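Local coordinates for protein proline dehydrogenase (Bradyrhizobium japonicum USDA 110, PDB 3HAZ) that probably oxidises proline to glutamate in two steps, through an FAD-dependent proline dehydrogenase and an NAD-dependent aldehyde dehydrogenase joined in one chain, at residues A[311-316]-A[341-347]; A[10-14]-A[284-288]; A[217-221]-A[233-237]; A[359-363]-A[502-506]. All blocks are in the same frame, centred on the assembly; numbering follows the deposited sequence.

Interaction 1 (A[311-316]-A[341-347]); sequences LAIQAY and RLVKGAY. With FAD (flavin-adenine dinucleotide), chain C.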
# COMPACT_ATOMS: atom_id res chain seq x y z
N LEU A 311 32.15 -45.83 5.52
CA LEU A 311 32.08 -44.52 4.90
C LEU A 311 30.94 -43.72 5.52
O LEU A 311 30.04 -44.28 6.16
CB LEU A 311 31.81 -44.66 3.40
CG LEU A 311 30.33 -44.80 3.01
CD1 LEU A 311 30.15 -44.58 1.52
CD2 LEU A 311 29.79 -46.16 3.43
N ALA A 312 31.00 -42.41 5.31
CA ALA A 312 29.93 -41.52 5.75
C ALA A 312 28.96 -41.30 4.59
O ALA A 312 29.37 -41.29 3.42
CB ALA A 312 30.49 -40.19 6.22
N ILE A 313 27.68 -41.13 4.92
CA ILE A 313 26.63 -40.83 3.96
C ILE A 313 25.83 -39.62 4.47
O ILE A 313 25.37 -39.61 5.61
CB ILE A 313 25.68 -42.02 3.76
CG1 ILE A 313 26.46 -43.26 3.30
CG2 ILE A 313 24.59 -41.68 2.76
CD1 ILE A 313 25.64 -44.54 3.37
N GLN A 314 25.68 -38.62 3.61
CA GLN A 314 25.04 -37.36 4.00
C GLN A 314 23.54 -37.36 3.68
O GLN A 314 23.13 -37.36 2.52
CB GLN A 314 25.71 -36.19 3.28
CG GLN A 314 27.21 -36.04 3.54
CD GLN A 314 27.96 -35.56 2.30
OE1 GLN A 314 27.70 -36.02 1.19
NE2 GLN A 314 28.89 -34.62 2.49
N ALA A 315 22.73 -37.35 4.73
CA ALA A 315 21.29 -37.39 4.58
C ALA A 315 20.71 -36.10 4.01
O ALA A 315 19.56 -36.08 3.58
CB ALA A 315 20.62 -37.73 5.91
N TYR A 316 21.48 -35.01 4.01
CA TYR A 316 20.95 -33.78 3.43
C TYR A 316 20.90 -33.84 1.91
O TYR A 316 20.34 -32.96 1.27
CB TYR A 316 21.64 -32.51 3.98
CG TYR A 316 23.04 -32.18 3.47
CD1 TYR A 316 23.79 -33.09 2.71
CD2 TYR A 316 23.63 -30.96 3.79
CE1 TYR A 316 25.08 -32.76 2.27
CE2 TYR A 316 24.91 -30.63 3.36
CZ TYR A 316 25.63 -31.53 2.60
OH TYR A 316 26.90 -31.19 2.18
N ARG A 341 28.58 -44.49 8.72
CA ARG A 341 28.24 -43.28 9.44
C ARG A 341 27.19 -42.45 8.71
O ARG A 341 27.38 -42.07 7.56
CB ARG A 341 29.48 -42.41 9.66
CG ARG A 341 29.17 -41.16 10.48
CD ARG A 341 30.24 -40.09 10.29
NE ARG A 341 31.54 -40.54 10.75
CZ ARG A 341 32.68 -40.19 10.17
NH1 ARG A 341 32.67 -39.41 9.10
NH2 ARG A 341 33.83 -40.64 10.65
N LEU A 342 26.08 -42.18 9.39
CA LEU A 342 25.05 -41.32 8.83
C LEU A 342 25.18 -39.93 9.44
O LEU A 342 25.19 -39.77 10.66
CB LEU A 342 23.66 -41.88 9.10
CG LEU A 342 22.51 -41.16 8.40
CD1 LEU A 342 22.56 -41.40 6.88
CD2 LEU A 342 21.16 -41.60 8.99
N VAL A 343 25.31 -38.92 8.58
CA VAL A 343 25.41 -37.54 9.01
C VAL A 343 24.39 -36.74 8.22
O VAL A 343 23.85 -37.23 7.22
CB VAL A 343 26.80 -36.95 8.68
CG1 VAL A 343 27.92 -37.84 9.22
CG2 VAL A 343 26.94 -36.75 7.17
N LYS A 344 24.13 -35.51 8.64
CA LYS A 344 23.30 -34.64 7.84
C LYS A 344 24.11 -34.05 6.68
O LYS A 344 23.83 -34.35 5.52
CB LYS A 344 22.61 -33.59 8.72
CG LYS A 344 21.56 -34.25 9.62
CD LYS A 344 20.94 -33.33 10.68
CE LYS A 344 20.06 -34.15 11.62
NZ LYS A 344 19.41 -33.34 12.68
N GLY A 345 25.15 -33.27 6.98
CA GLY A 345 26.01 -32.77 5.93
C GLY A 345 26.68 -31.45 6.22
O GLY A 345 26.05 -30.52 6.73
N ALA A 346 27.97 -31.34 5.89
CA ALA A 346 28.77 -30.19 6.31
C ALA A 346 28.98 -29.09 5.26
O ALA A 346 29.65 -28.10 5.54
CB ALA A 346 30.12 -30.66 6.83
N TYR A 347 28.43 -29.26 4.06
CA TYR A 347 28.75 -28.37 2.95
C TYR A 347 27.53 -27.70 2.33
O TYR A 347 27.55 -27.34 1.15
CB TYR A 347 29.51 -29.14 1.84
CG TYR A 347 30.73 -29.90 2.32
CD1 TYR A 347 30.61 -31.17 2.89
CD2 TYR A 347 32.01 -29.37 2.18
CE1 TYR A 347 31.72 -31.88 3.32
CE2 TYR A 347 33.13 -30.07 2.61
CZ TYR A 347 32.98 -31.32 3.17
OH TYR A 347 34.09 -32.01 3.60
PA FAD C . 21.43 -29.97 13.36
O1A FAD C . 21.41 -28.46 14.00
O2A FAD C . 20.25 -30.75 13.75
O5B FAD C . 21.45 -29.85 11.74
C5B FAD C . 22.42 -29.03 11.16
C4B FAD C . 22.47 -29.29 9.65
O4B FAD C . 21.17 -29.48 8.87
C3B FAD C . 23.52 -28.98 8.76
O3B FAD C . 24.85 -29.28 9.14
C2B FAD C . 22.98 -29.38 7.41
O2B FAD C . 23.44 -30.60 6.87
C1B FAD C . 21.50 -29.24 7.52
N9A FAD C . 20.90 -27.98 7.14
C8A FAD C . 21.07 -26.73 7.73
N7A FAD C . 20.27 -25.84 7.06
C5A FAD C . 19.59 -26.56 6.05
C6A FAD C . 18.59 -26.14 5.01
N6A FAD C . 18.15 -24.75 4.91
N1A FAD C . 18.09 -27.02 4.17
C2A FAD C . 18.49 -28.37 4.24
N3A FAD C . 19.45 -28.77 5.24
C4A FAD C . 19.96 -27.85 6.12
N1 FAD C . 29.30 -34.12 7.24
C2 FAD C . 29.71 -34.38 5.95
O2 FAD C . 29.17 -33.65 4.91
N3 FAD C . 30.73 -35.36 5.70
C4 FAD C . 31.29 -36.04 6.74
O4 FAD C . 32.24 -37.05 6.49
C4X FAD C . 30.87 -35.79 8.09
N5 FAD C . 31.47 -36.53 9.23
C5X FAD C . 31.04 -36.26 10.55
C6 FAD C . 31.64 -36.99 11.68
C7 FAD C . 31.20 -36.72 13.00
C7M FAD C . 31.85 -37.47 14.16
C8 FAD C . 30.15 -35.72 13.25
C8M FAD C . 29.66 -35.40 14.67
C9 FAD C . 29.58 -35.02 12.17
C9A FAD C . 30.03 -35.29 10.79
N10 FAD C . 29.44 -34.56 9.66
C10 FAD C . 29.89 -34.85 8.32
C1' FAD C . 28.26 -33.66 9.83
C2' FAD C . 28.58 -32.15 10.05
O2' FAD C . 29.94 -31.99 10.41
C3' FAD C . 27.60 -31.59 11.10
O3' FAD C . 28.01 -31.98 12.40
C4' FAD C . 26.12 -32.05 10.87
O4' FAD C . 25.62 -31.95 9.58
C5' FAD C . 25.15 -31.44 11.91
O5' FAD C . 23.97 -32.21 12.10
P FAD C . 23.26 -32.17 13.59
O1P FAD C . 21.99 -33.25 13.62
O2P FAD C . 24.26 -32.47 14.62
O3P FAD C . 22.82 -30.62 13.86

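Interaction 2 (A[10-14]-A[284-288]); sequences FTAPY and ADRLE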
# COMPACT_ATOMS: atom_id res chain seq x y z
N PHE A 10 27.63 -46.10 -9.29
CA PHE A 10 26.52 -45.31 -8.77
C PHE A 10 26.16 -44.13 -9.68
O PHE A 10 27.04 -43.38 -10.11
CB PHE A 10 26.87 -44.80 -7.37
CG PHE A 10 25.74 -44.10 -6.68
CD1 PHE A 10 24.72 -44.83 -6.08
CD2 PHE A 10 25.70 -42.72 -6.60
CE1 PHE A 10 23.68 -44.19 -5.43
CE2 PHE A 10 24.67 -42.07 -5.94
CZ PHE A 10 23.66 -42.81 -5.36
N THR A 11 24.87 -43.97 -9.96
CA THR A 11 24.43 -42.92 -10.88
C THR A 11 22.98 -42.45 -10.65
O THR A 11 22.21 -42.31 -11.60
CB THR A 11 24.61 -43.37 -12.36
OG1 THR A 11 24.13 -42.35 -13.24
CG2 THR A 11 23.87 -44.67 -12.62
N ALA A 12 22.63 -42.20 -9.40
CA ALA A 12 21.30 -41.68 -9.07
C ALA A 12 21.08 -40.27 -9.62
O ALA A 12 22.04 -39.52 -9.80
CB ALA A 12 21.09 -41.69 -7.56
N PRO A 13 19.81 -39.92 -9.90
CA PRO A 13 19.50 -38.55 -10.36
C PRO A 13 20.00 -37.51 -9.36
O PRO A 13 19.76 -37.64 -8.16
CB PRO A 13 17.97 -38.55 -10.43
CG PRO A 13 17.62 -39.99 -10.69
CD PRO A 13 18.62 -40.78 -9.87
N TYR A 14 20.67 -36.48 -9.88
CA TYR A 14 21.42 -35.54 -9.06
C TYR A 14 20.54 -34.65 -8.18
O TYR A 14 20.83 -34.47 -7.00
CB TYR A 14 22.29 -34.65 -9.96
CG TYR A 14 23.50 -34.05 -9.26
CD1 TYR A 14 24.62 -34.82 -8.97
CD2 TYR A 14 23.52 -32.70 -8.91
CE1 TYR A 14 25.73 -34.28 -8.35
CE2 TYR A 14 24.62 -32.15 -8.28
CZ TYR A 14 25.72 -32.94 -8.01
OH TYR A 14 26.82 -32.39 -7.39
N ALA A 284 28.97 -32.75 -3.09
CA ALA A 284 28.06 -33.56 -3.89
C ALA A 284 28.66 -33.95 -5.24
O ALA A 284 28.36 -35.04 -5.75
CB ALA A 284 26.73 -32.84 -4.09
N ASP A 285 29.48 -33.09 -5.83
CA ASP A 285 30.04 -33.39 -7.14
C ASP A 285 31.14 -34.45 -7.06
O ASP A 285 31.61 -34.93 -8.09
CB ASP A 285 30.50 -32.12 -7.89
CG ASP A 285 31.68 -31.42 -7.23
OD1 ASP A 285 32.20 -31.93 -6.22
OD2 ASP A 285 32.07 -30.35 -7.74
N ARG A 286 31.51 -34.82 -5.85
CA ARG A 286 32.49 -35.89 -5.65
C ARG A 286 31.86 -37.21 -5.17
O ARG A 286 32.56 -38.20 -4.99
CB ARG A 286 33.57 -35.44 -4.65
CG ARG A 286 34.55 -34.40 -5.22
CD ARG A 286 35.35 -33.74 -4.11
NE ARG A 286 36.66 -33.27 -4.57
CZ ARG A 286 37.44 -32.45 -3.87
NH1 ARG A 286 37.03 -32.00 -2.68
NH2 ARG A 286 38.62 -32.08 -4.35
N LEU A 287 30.54 -37.21 -4.96
CA LEU A 287 29.87 -38.41 -4.45
C LEU A 287 30.12 -39.66 -5.31
O LEU A 287 30.58 -40.69 -4.81
CB LEU A 287 28.37 -38.17 -4.31
CG LEU A 287 27.59 -39.39 -3.78
CD1 LEU A 287 28.20 -39.89 -2.48
CD2 LEU A 287 26.12 -39.07 -3.60
N GLU A 288 29.79 -39.56 -6.59
CA GLU A 288 29.93 -40.68 -7.51
C GLU A 288 31.37 -41.18 -7.60
O GLU A 288 31.62 -42.39 -7.59
CB GLU A 288 29.44 -40.28 -8.91
CG GLU A 288 27.95 -40.09 -9.02
CD GLU A 288 27.50 -39.88 -10.46
OE1 GLU A 288 28.38 -39.87 -11.35
OE2 GLU A 288 26.28 -39.73 -10.69
O HOH W 1 24.90 -39.71 -13.01
O HOH W 2 24.58 -39.48 -8.81

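Interaction 3 (A[217-221]-A[233-237]); sequences AIETI and RPGIS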
# COMPACT_ATOMS: atom_id res chain seq x y z
N ALA A 217 48.99 -41.94 12.20
CA ALA A 217 47.88 -41.88 13.15
C ALA A 217 47.36 -43.28 13.47
O ALA A 217 47.07 -43.62 14.62
CB ALA A 217 46.75 -40.98 12.61
N ILE A 218 47.22 -44.09 12.42
CA ILE A 218 46.79 -45.47 12.56
C ILE A 218 47.71 -46.27 13.50
O ILE A 218 47.23 -47.03 14.34
CB ILE A 218 46.68 -46.14 11.17
CG1 ILE A 218 45.43 -45.62 10.45
CG2 ILE A 218 46.63 -47.66 11.30
CD1 ILE A 218 45.39 -45.97 8.95
N GLU A 219 49.03 -46.08 13.39
CA GLU A 219 49.96 -46.74 14.31
C GLU A 219 49.78 -46.24 15.75
O GLU A 219 49.73 -47.04 16.69
CB GLU A 219 51.40 -46.58 13.85
CG GLU A 219 51.68 -47.29 12.55
CD GLU A 219 51.12 -48.71 12.53
OE1 GLU A 219 51.45 -49.49 13.45
OE2 GLU A 219 50.37 -49.03 11.59
N THR A 220 49.68 -44.93 15.92
CA THR A 220 49.46 -44.36 17.25
C THR A 220 48.18 -44.90 17.88
O THR A 220 48.19 -45.40 19.00
CB THR A 220 49.38 -42.82 17.21
OG1 THR A 220 50.65 -42.30 16.78
CG2 THR A 220 49.04 -42.26 18.59
N ILE A 221 47.07 -44.80 17.14
CA ILE A 221 45.78 -45.30 17.61
C ILE A 221 45.88 -46.78 17.91
O ILE A 221 45.36 -47.25 18.92
CB ILE A 221 44.68 -45.09 16.55
CG1 ILE A 221 44.28 -43.62 16.46
CG2 ILE A 221 43.46 -45.93 16.87
CD1 ILE A 221 43.41 -43.32 15.25
N ARG A 233 36.49 -50.43 19.52
CA ARG A 233 37.87 -50.03 19.24
C ARG A 233 37.83 -48.66 18.56
O ARG A 233 36.80 -48.26 18.05
CB ARG A 233 38.56 -51.06 18.34
CG ARG A 233 38.63 -52.46 18.94
CD ARG A 233 39.25 -53.47 17.99
NE ARG A 233 40.69 -53.30 17.83
CZ ARG A 233 41.59 -53.58 18.77
NH1 ARG A 233 42.89 -53.40 18.53
NH2 ARG A 233 41.21 -54.04 19.95
N PRO A 234 38.96 -47.94 18.56
CA PRO A 234 38.97 -46.57 18.03
C PRO A 234 38.90 -46.53 16.51
O PRO A 234 39.17 -47.53 15.83
CB PRO A 234 40.32 -46.02 18.50
CG PRO A 234 40.84 -47.00 19.51
CD PRO A 234 40.27 -48.32 19.12
N GLY A 235 38.54 -45.37 15.98
CA GLY A 235 38.45 -45.17 14.55
C GLY A 235 39.30 -44.02 14.04
O GLY A 235 39.80 -43.18 14.80
N ILE A 236 39.48 -44.00 12.73
CA ILE A 236 40.12 -42.88 12.08
C ILE A 236 39.26 -42.45 10.89
O ILE A 236 38.69 -43.30 10.21
CB ILE A 236 41.55 -43.24 11.60
CG1 ILE A 236 42.29 -42.01 11.09
CG2 ILE A 236 41.51 -44.35 10.54
CD1 ILE A 236 43.79 -42.23 10.92
N SER A 237 39.15 -41.14 10.68
CA SER A 237 38.43 -40.59 9.54
C SER A 237 39.40 -40.09 8.49
O SER A 237 40.40 -39.44 8.82
CB SER A 237 37.53 -39.43 9.97
OG SER A 237 36.34 -39.89 10.58

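Interaction 4 (A[359-363]-A[502-506]); sequences GLDGY and IPLPC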
# COMPACT_ATOMS: atom_id res chain seq x y z
N GLY A 359 24.57 -23.13 -12.90
CA GLY A 359 23.29 -23.13 -13.60
C GLY A 359 22.69 -24.52 -13.73
O GLY A 359 22.27 -24.92 -14.81
N LEU A 360 22.67 -25.26 -12.62
CA LEU A 360 22.15 -26.62 -12.62
C LEU A 360 20.63 -26.62 -12.65
O LEU A 360 20.00 -25.60 -12.38
CB LEU A 360 22.66 -27.40 -11.40
CG LEU A 360 24.17 -27.49 -11.29
CD1 LEU A 360 24.57 -28.52 -10.24
CD2 LEU A 360 24.79 -27.83 -12.65
N ASP A 361 20.03 -27.77 -12.95
CA ASP A 361 18.57 -27.85 -13.02
C ASP A 361 17.92 -27.99 -11.64
O ASP A 361 16.71 -28.12 -11.53
CB ASP A 361 18.10 -28.94 -13.98
CG ASP A 361 18.40 -30.35 -13.49
OD1 ASP A 361 18.74 -30.51 -12.30
OD2 ASP A 361 18.29 -31.29 -14.30
N GLY A 362 18.74 -27.94 -10.59
CA GLY A 362 18.23 -28.03 -9.23
C GLY A 362 19.35 -28.23 -8.23
O GLY A 362 20.53 -28.22 -8.60
N TYR A 363 18.99 -28.42 -6.96
CA TYR A 363 19.95 -28.62 -5.87
C TYR A 363 20.03 -30.09 -5.45
O TYR A 363 19.00 -30.75 -5.32
CB TYR A 363 19.55 -27.77 -4.66
CG TYR A 363 19.48 -26.29 -4.96
CD1 TYR A 363 18.25 -25.65 -5.14
CD2 TYR A 363 20.64 -25.54 -5.10
CE1 TYR A 363 18.19 -24.28 -5.43
CE2 TYR A 363 20.59 -24.18 -5.39
CZ TYR A 363 19.37 -23.56 -5.56
OH TYR A 363 19.35 -22.21 -5.84
N ILE A 502 14.56 -19.55 -1.81
CA ILE A 502 15.76 -19.94 -2.55
C ILE A 502 15.35 -20.37 -3.95
O ILE A 502 14.80 -21.45 -4.14
CB ILE A 502 16.54 -21.08 -1.86
CG1 ILE A 502 17.00 -20.65 -0.46
CG2 ILE A 502 17.76 -21.48 -2.69
CD1 ILE A 502 17.74 -21.75 0.29
N PRO A 503 15.62 -19.51 -4.94
CA PRO A 503 15.19 -19.84 -6.31
C PRO A 503 16.07 -20.93 -6.90
O PRO A 503 17.24 -21.02 -6.53
CB PRO A 503 15.41 -18.53 -7.06
CG PRO A 503 16.51 -17.85 -6.32
CD PRO A 503 16.40 -18.26 -4.88
N LEU A 504 15.52 -21.73 -7.79
CA LEU A 504 16.32 -22.65 -8.59
C LEU A 504 17.31 -21.85 -9.43
O LEU A 504 17.05 -20.69 -9.75
CB LEU A 504 15.41 -23.46 -9.52
CG LEU A 504 14.36 -24.33 -8.85
CD1 LEU A 504 13.41 -24.90 -9.90
CD2 LEU A 504 15.04 -25.44 -8.06
N PRO A 505 18.44 -22.46 -9.79
CA PRO A 505 19.44 -21.70 -10.56
C PRO A 505 18.87 -21.05 -11.83
O PRO A 505 19.28 -19.95 -12.17
CB PRO A 505 20.49 -22.75 -10.91
CG PRO A 505 20.38 -23.76 -9.81
CD PRO A 505 18.91 -23.82 -9.48
N CYS A 506 17.93 -21.71 -12.52
CA CYS A 506 17.40 -21.14 -13.76
C CYS A 506 16.62 -19.86 -13.50
O CYS A 506 16.41 -19.06 -14.41
CB CYS A 506 16.52 -22.15 -14.50
SG CYS A 506 15.03 -22.64 -13.58
O HOH W 3 17.37 -24.49 -12.45

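Interaction 1 (A[311-316]-A[341-347])
Gly345 CA sits over the centre of the Tyr316 ring face, 3.5 Å from the ring centroid, a CH-pi contact. Tyr316 OH, at the edge of the Tyr347 ring, accepts the backbone N-H of Tyr347 at 3.1 Å, with Tyr347 N near the plane of the Tyr316 ring. Tyr316 CG sits between its own N and carbonyl carbon (chi1 75°), turning the ring back across 341-347. Losing the phenol, as in an alanine here, would probably leave the Tyr347 N-H without its acceptor and Gly345 CA without the ring beneath it. A CB on Gly345 would strike Tyr316 CZ, and its backbone angles by themselves call for glycine. Gly345 N-H binds FAD O4' at 3.0 Å, and its carbonyl accepts the ribose hydroxyl O2B at 2.6 Å. The flavin O2 is gripped by Gln314 NE2 at 2.6 Å, almost straight, and by Ala346 N at 2.8 Å. These groups lie at and just beyond the C-terminal ends of neighbouring parallel strands in the proline dehydrogenase TIM barrel, linked through helix 320-333 as a beta-alpha-beta unit. Arg341 lays one guanidinium face over FAD C6 and is held by Asp280, Ser237, Gln418 and Tyr443. Lys344 extends to the diphosphate, NZ meeting O2A and, weakly, O1P, with a salt bridge to Asp373. Behind this shell the strands pair by Val343 N to Ile313 O and Ala315 N to Val343 O (2.7 Å).

Interaction 2 (A[10-14]-A[284-288])
Phe10 and Leu287 make an apolar contact, their side chains crossing at a slant with Phe10 CE2 4.1 Å from Leu287 CD2. Glu288 CG lies at the edge of the same ring, near its plane. A second apolar touch is made by Tyr14, whose CG stands anti to the backbone N (chi1 -156°) and sends the phenol end to Ala284 and Asp285: its CZ is 4.0 Å from Ala284 CB. Tyr14 OH also comes within 3.2 Å of Asp285 N, but the angle is too poor for a hydrogen bond.

The polar link runs through water. Glu288 OE2 accepts from two waters, at 2.7 and 2.5 Å; the first also bonds Thr11 OG1 at 2.8 Å, and the second donates to Ala12 O at 2.7 Å. One carboxylate oxygen thus ties two successive residues of the 10-14 loop, while OE1 takes the backbone N-H of Arg524. Arg524 NE in turn binds Phe10 O, so one arginine joins both partners.

The N-terminal loop, ahead of helix 18-28, therefore lies against the start of barrel helix 287-298, with Phe10 and Ala12 also resting on Ala322 of helix 320-333.

Interaction 3 (A[217-221]-A[233-237])
Helix 204-223 and strand 235-238 are consecutive elements of a beta-alpha-beta unit in the proline dehydrogenase barrel; they pack through apolar side chains, with no hydrogen bond between the two segments. Ile221 and Ile236 carry most of the contact. The Ile221 side chain divides its two branches between residues at the start of the strand: CG2 touches Pro234 CB at 3.5 Å, the side chains passing in opposite directions, while CD1 reaches on to Gly235 O (3.6 Å) and to Ile236 CB (4.1 Å). This split follows from the torsion, which puts CG2 anti to the backbone N and CG1 beside it (chi1 -74°). Trimming this residue to alanine would remove both branches and would probably open a gap between the helix and Pro234, leaving Ile236 CB without its neighbour on that side.

Ile236 reaches from the strand to the preceding helical turn. Its CG1 lies anti to the backbone N (chi1 -172°), carrying CD1 out to the helix, where it meets Ala217 CB at 3.6 Å and Ile218 CG1 at 3.8 Å. The Ile218 and Ile236 side chains cross at about a right angle.

The short segments 217-221 and 235-237 run nearly antiparallel, at 161°, their axes 9.3 Å apart at closest approach, as expected where a barrel helix returns the chain along the outside of its sheet. All six touching residues are buried. Phe194 and Met196 of strand 193-196 press on Ala217, and Phe277 of strand 276-279 backs both Ile218 and Ile236. Leu275 lies against Ile218 and Ile221.

Interaction 4 (A[359-363]-A[502-506])
The Tyr363 ring meets the carbonyl of Pro503 at its edge, in the ring plane, where its hydroxyl donates a hydrogen bond to Pro503 O (2.5 Å). The donor stands 15° out of the carbonyl plane. Three other groups come to the ring at a slant: Ile502 CG2, 3.9 Å from Tyr363 CZ; Pro505 CD, 4.0 Å from the same atom; and Leu504 CA, near Tyr363 CE1. Tyr363 CG lies anti to its own carbonyl carbon (chi1 -58°), which swings the ring over to the 502-506 segment. Gln356 NE2 also bonds the hydroxyl, so that oxygen has partners both in helix 348-357 and across the contact.

Pro505 packs on the backbone of the other loop. Its CG is 3.2 Å from Leu360 O and its CB 3.9 Å from Gly359 CA. The Leu360 carbonyl also takes a bond from a water, 2.9 Å away, which in turn accepts Cys506 N at 2.8 Å; the water bridges the two backbones beside the proline.

Gly359 closes helix 348-357 in a Schellman motif, at a positive phi (53°) that favours glycine. The loop that follows, leading to helix 369-384, is thus joined to the stretch between helices 487-491 and 524-536, with Ile502 reaching Trp348, an FAD-binding residue at the start of helix 348-357.

In the fold
Interaction 1 holds the flavin site; the other three lie around the same proline dehydrogenase barrel. Interaction 3 joins it directly through one probable hydrogen bond, Arg341 NH2 to Ser237 OG (2.6 Å), although their centres are 21 Å apart; both reach the same sheet. Interaction 2 comes within about 5 Å of interaction 1 at nearest atoms, with the Leu287 side chain about 5 Å from that of Gln314. Interactions 2 and 4 touch by packing of Tyr14 CE2 on Leu360 CD1 (4.1 Å). Interaction 4 lies toward the adenine end of the cofactor, the Ile502 side chain about 6 Å from FAD. Interactions 3 and 4 are farthest apart, their centres 41 Å distant.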